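Local coordinates for ATP-dependent DNA helicase PIF1 (Candida albicans, PDB 7OTJ), which probably uses ATP hydrolysis to move 5'-3' along single-stranded DNA, unwinding duplexes and G-quadruplexes to keep the nuclear and mitochondrial genomes stable, at residues L21-S26 against I184-I189. Residues are numbered along the deposited sequence; the frame is centred on the assembly and turned at random.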
ATOM      1  N   LEU A  21      -8.669  11.480 -16.234  1.00 42.85           N
ATOM      2  CA  LEU A  21      -9.586  10.358 -16.319  1.00 44.91           C
ATOM      3  C   LEU A  21      -9.400   9.415 -15.142  1.00 45.49           C
ATOM      4  O   LEU A  21      -8.392   9.451 -14.427  1.00 41.08           O
ATOM      5  CB  LEU A  21      -9.406   9.604 -17.644  1.00 45.68           C
ATOM      6  CG  LEU A  21      -8.050   9.006 -18.028  1.00 44.53           C
ATOM      7  CD1 LEU A  21      -7.773   7.680 -17.295  1.00 47.03           C
ATOM      8  CD2 LEU A  21      -8.014   8.800 -19.534  1.00 41.62           C
ATOM      9  N   PHE A  22     -10.398   8.556 -14.974  1.00 47.50           N
ATOM     10  CA  PHE A  22     -10.383   7.449 -14.033  1.00 43.25           C
ATOM     11  C   PHE A  22     -10.586   6.169 -14.824  1.00 46.12           C
ATOM     12  O   PHE A  22     -11.520   6.076 -15.625  1.00 44.51           O
ATOM     13  CB  PHE A  22     -11.480   7.637 -12.982  1.00 42.45           C
ATOM     14  CG  PHE A  22     -11.870   6.378 -12.249  1.00 55.38           C
ATOM     15  CD1 PHE A  22     -10.964   5.705 -11.443  1.00 49.18           C
ATOM     16  CD2 PHE A  22     -13.167   5.899 -12.328  1.00 47.24           C
ATOM     17  CE1 PHE A  22     -11.340   4.567 -10.756  1.00 43.18           C
ATOM     18  CE2 PHE A  22     -13.549   4.768 -11.644  1.00 43.99           C
ATOM     19  CZ  PHE A  22     -12.639   4.101 -10.854  1.00 44.82           C
ATOM     20  N   TYR A  23      -9.701   5.200 -14.646  1.00 39.43           N
ATOM     21  CA  TYR A  23      -9.890   3.916 -15.296  1.00 44.42           C
ATOM     22  C   TYR A  23      -9.965   2.822 -14.240  1.00 46.95           C
ATOM     23  O   TYR A  23      -9.243   2.852 -13.236  1.00 39.56           O
ATOM     24  CB  TYR A  23      -8.816   3.636 -16.352  1.00 42.24           C
ATOM     25  CG  TYR A  23      -7.422   3.333 -15.866  1.00 46.20           C
ATOM     26  CD1 TYR A  23      -6.995   2.021 -15.704  1.00 39.97           C
ATOM     27  CD2 TYR A  23      -6.509   4.354 -15.630  1.00 46.70           C
ATOM     28  CE1 TYR A  23      -5.708   1.734 -15.290  1.00 43.89           C
ATOM     29  CE2 TYR A  23      -5.217   4.074 -15.213  1.00 48.27           C
ATOM     30  CZ  TYR A  23      -4.823   2.762 -15.048  1.00 46.83           C
ATOM     31  OH  TYR A  23      -3.541   2.472 -14.635  1.00 44.70           O
ATOM     32  N   THR A  24     -10.907   1.903 -14.443  1.00 42.66           N
ATOM     33  CA  THR A  24     -11.255   0.925 -13.424  1.00 46.21           C
ATOM     34  C   THR A  24     -11.341  -0.487 -13.993  1.00 43.78           C
ATOM     35  O   THR A  24     -11.054  -0.716 -15.175  1.00 40.87           O
ATOM     36  CB  THR A  24     -12.579   1.328 -12.769  1.00 42.17           C
ATOM     37  OG1 THR A  24     -12.740   0.631 -11.529  1.00 45.89           O
ATOM     38  CG2 THR A  24     -13.754   1.038 -13.693  1.00 39.12           C
ATOM     39  N   GLY A  25     -11.744  -1.431 -13.160  1.00 46.21           N
ATOM     40  CA  GLY A  25     -11.832  -2.829 -13.533  1.00 42.18           C
ATOM     41  C   GLY A  25     -11.662  -3.698 -12.311  1.00 43.01           C
ATOM     42  O   GLY A  25     -11.149  -3.270 -11.279  1.00 45.94           O
ATOM     43  N   SER A  26     -12.063  -4.963 -12.450  1.00 43.67           N
ATOM     44  CA  SER A  26     -12.047  -5.885 -11.320  1.00 46.25           C
ATOM     45  C   SER A  26     -10.615  -6.115 -10.837  1.00 44.90           C
ATOM     46  O   SER A  26      -9.643  -5.683 -11.454  1.00 49.93           O
ATOM     47  CB  SER A  26     -12.666  -7.237 -11.700  1.00 41.65           C
ATOM     48  OG  SER A  26     -14.045  -7.149 -12.023  1.00 46.37           O
ATOM     49  N   ILE A 184     -12.868   4.616 -18.082  1.00 49.04           N
ATOM     50  CA  ILE A 184     -12.592   3.465 -18.930  1.00 49.09           C
ATOM     51  C   ILE A 184     -12.508   2.236 -18.039  1.00 46.95           C
ATOM     52  O   ILE A 184     -11.945   2.294 -16.941  1.00 46.86           O
ATOM     53  CB  ILE A 184     -11.289   3.643 -19.739  1.00 46.05           C
ATOM     54  CG1 ILE A 184     -11.305   4.969 -20.500  1.00 46.95           C
ATOM     55  CG2 ILE A 184     -11.101   2.487 -20.703  1.00 42.91           C
ATOM     56  CD1 ILE A 184      -9.989   5.307 -21.168  1.00 50.10           C
ATOM     57  N   THR A 185     -13.088   1.134 -18.504  1.00 52.29           N
ATOM     58  CA  THR A 185     -13.172  -0.102 -17.735  1.00 47.77           C
ATOM     59  C   THR A 185     -12.361  -1.188 -18.427  1.00 51.57           C
ATOM     60  O   THR A 185     -12.646  -1.542 -19.577  1.00 53.57           O
ATOM     61  CB  THR A 185     -14.628  -0.540 -17.565  1.00 55.71           C
ATOM     62  OG1 THR A 185     -15.332   0.453 -16.803  1.00 50.25           O
ATOM     63  CG2 THR A 185     -14.707  -1.899 -16.848  1.00 42.43           C
ATOM     64  N   LEU A 186     -11.330  -1.677 -17.744  1.00 45.26           N
ATOM     65  CA  LEU A 186     -10.642  -2.892 -18.159  1.00 51.13           C
ATOM     66  C   LEU A 186     -11.473  -4.113 -17.775  1.00 57.97           C
ATOM     67  O   LEU A 186     -12.005  -4.193 -16.664  1.00 53.85           O
ATOM     68  CB  LEU A 186      -9.263  -2.970 -17.504  1.00 47.02           C
ATOM     69  CG  LEU A 186      -8.201  -1.957 -17.917  1.00 50.13           C
ATOM     70  CD1 LEU A 186      -6.905  -2.224 -17.168  1.00 44.99           C
ATOM     71  CD2 LEU A 186      -7.973  -2.020 -19.413  1.00 52.74           C
ATOM     72  N   LYS A 187     -11.562  -5.087 -18.685  1.00 55.78           N
ATOM     73  CA  LYS A 187     -12.461  -6.218 -18.484  1.00 50.53           C
ATOM     74  C   LYS A 187     -11.774  -7.570 -18.362  1.00 45.52           C
ATOM     75  O   LYS A 187     -12.380  -8.491 -17.806  1.00 61.87           O
ATOM     76  CB  LYS A 187     -13.492  -6.298 -19.621  1.00 51.10           C
ATOM     77  CG  LYS A 187     -14.626  -5.282 -19.513  1.00 58.36           C
ATOM     78  CD  LYS A 187     -14.904  -4.623 -20.859  1.00 72.92           C
ATOM     79  CE  LYS A 187     -15.235  -5.651 -21.934  1.00 75.43           C
ATOM     80  NZ  LYS A 187     -15.549  -5.013 -23.245  1.00 81.28           N
ATOM     81  N   GLU A 188     -10.541  -7.724 -18.841  1.00 52.41           N
ATOM     82  CA  GLU A 188      -9.873  -9.021 -18.853  1.00 52.88           C
ATOM     83  C   GLU A 188      -9.075  -9.217 -17.567  1.00 52.58           C
ATOM     84  O   GLU A 188      -8.140  -8.458 -17.286  1.00 44.52           O
ATOM     85  CB  GLU A 188      -8.962  -9.135 -20.074  1.00 46.01           C
ATOM     86  CG  GLU A 188      -8.160 -10.420 -20.142  1.00 59.42           C
ATOM     87  CD  GLU A 188      -7.179 -10.433 -21.301  1.00 68.64           C
ATOM     88  OE1 GLU A 188      -6.687 -11.527 -21.651  1.00 77.36           O
ATOM     89  OE2 GLU A 188      -6.897  -9.349 -21.860  1.00 66.32           O
ATOM     90  N   ILE A 189      -9.406 -10.267 -16.819  1.00 50.80           N
ATOM     91  CA  ILE A 189      -8.756 -10.560 -15.545  1.00 41.31           C
ATOM     92  C   ILE A 189      -7.538 -11.438 -15.815  1.00 41.96           C
ATOM     93  O   ILE A 189      -7.654 -12.496 -16.438  1.00 53.36           O
ATOM     94  CB  ILE A 189      -9.735 -11.235 -14.573  1.00 41.82           C
ATOM     95  CG1 ILE A 189     -10.756 -10.215 -14.074  1.00 40.53           C
ATOM     96  CG2 ILE A 189      -9.005 -11.884 -13.397  1.00 43.93           C
ATOM     97  CD1 ILE A 189     -11.809 -10.796 -13.179  1.00 40.66           C
TER
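Tyr23 and Thr24 pair in parallel with Ile184 and Thr185, placing the strand that leads into the P-loop (Walker A) of this RecA-like helicase domain beside strand 182-186, an outermost strand of the six-stranded parallel sheet. Three backbone hydrogen bonds join them. Ile184 N reaches Phe22 O at 3.2 Å. Thr24 bonds through its N-H to Ile184 O and through its C=O to Leu186 N, the residues flanking its partner Thr185, the usual parallel pattern. The bond from Thr24 N to Ile184 O, 2.7 Å long, is fairly straight, with 162° at the hydrogen.

The face holding Tyr23, Ile184 and Leu186 is buried and apolar. CB of Tyr23 lies 4.2 Å from CB of Ile184, and CD1 of its ring sits obliquely beside CD1 of Leu186. Chi1 of 71° sets CG of Tyr23 between the backbone N and the carbonyl carbon. The side chain packs against Val11 of helix 6-16 and Leu34, Leu35 and Ile38 of helix 31-45, and OH is hydrogen-bonded to O of Lys31.

On the other face the contact opens to solvent at Thr185, which is exposed. Thr24 and Thr185 run side by side, CG2 of Thr24 lying 3.5 Å from OG1 of Thr185; Thr24 OG1, anti to its own N (chi1 -163°), instead bonds to Gly143 O and Tyr509 OH.

Beyond Leu186 the chains diverge. Gly25, with phi 153°, turns toward the nucleotide loop, and its carbonyl receives NZ of Lys31. Ser26, which touches the bound ADP, meets Ile189 as the chains part: CD1 of Ile189 lies 3.9 Å from CB of Ser26.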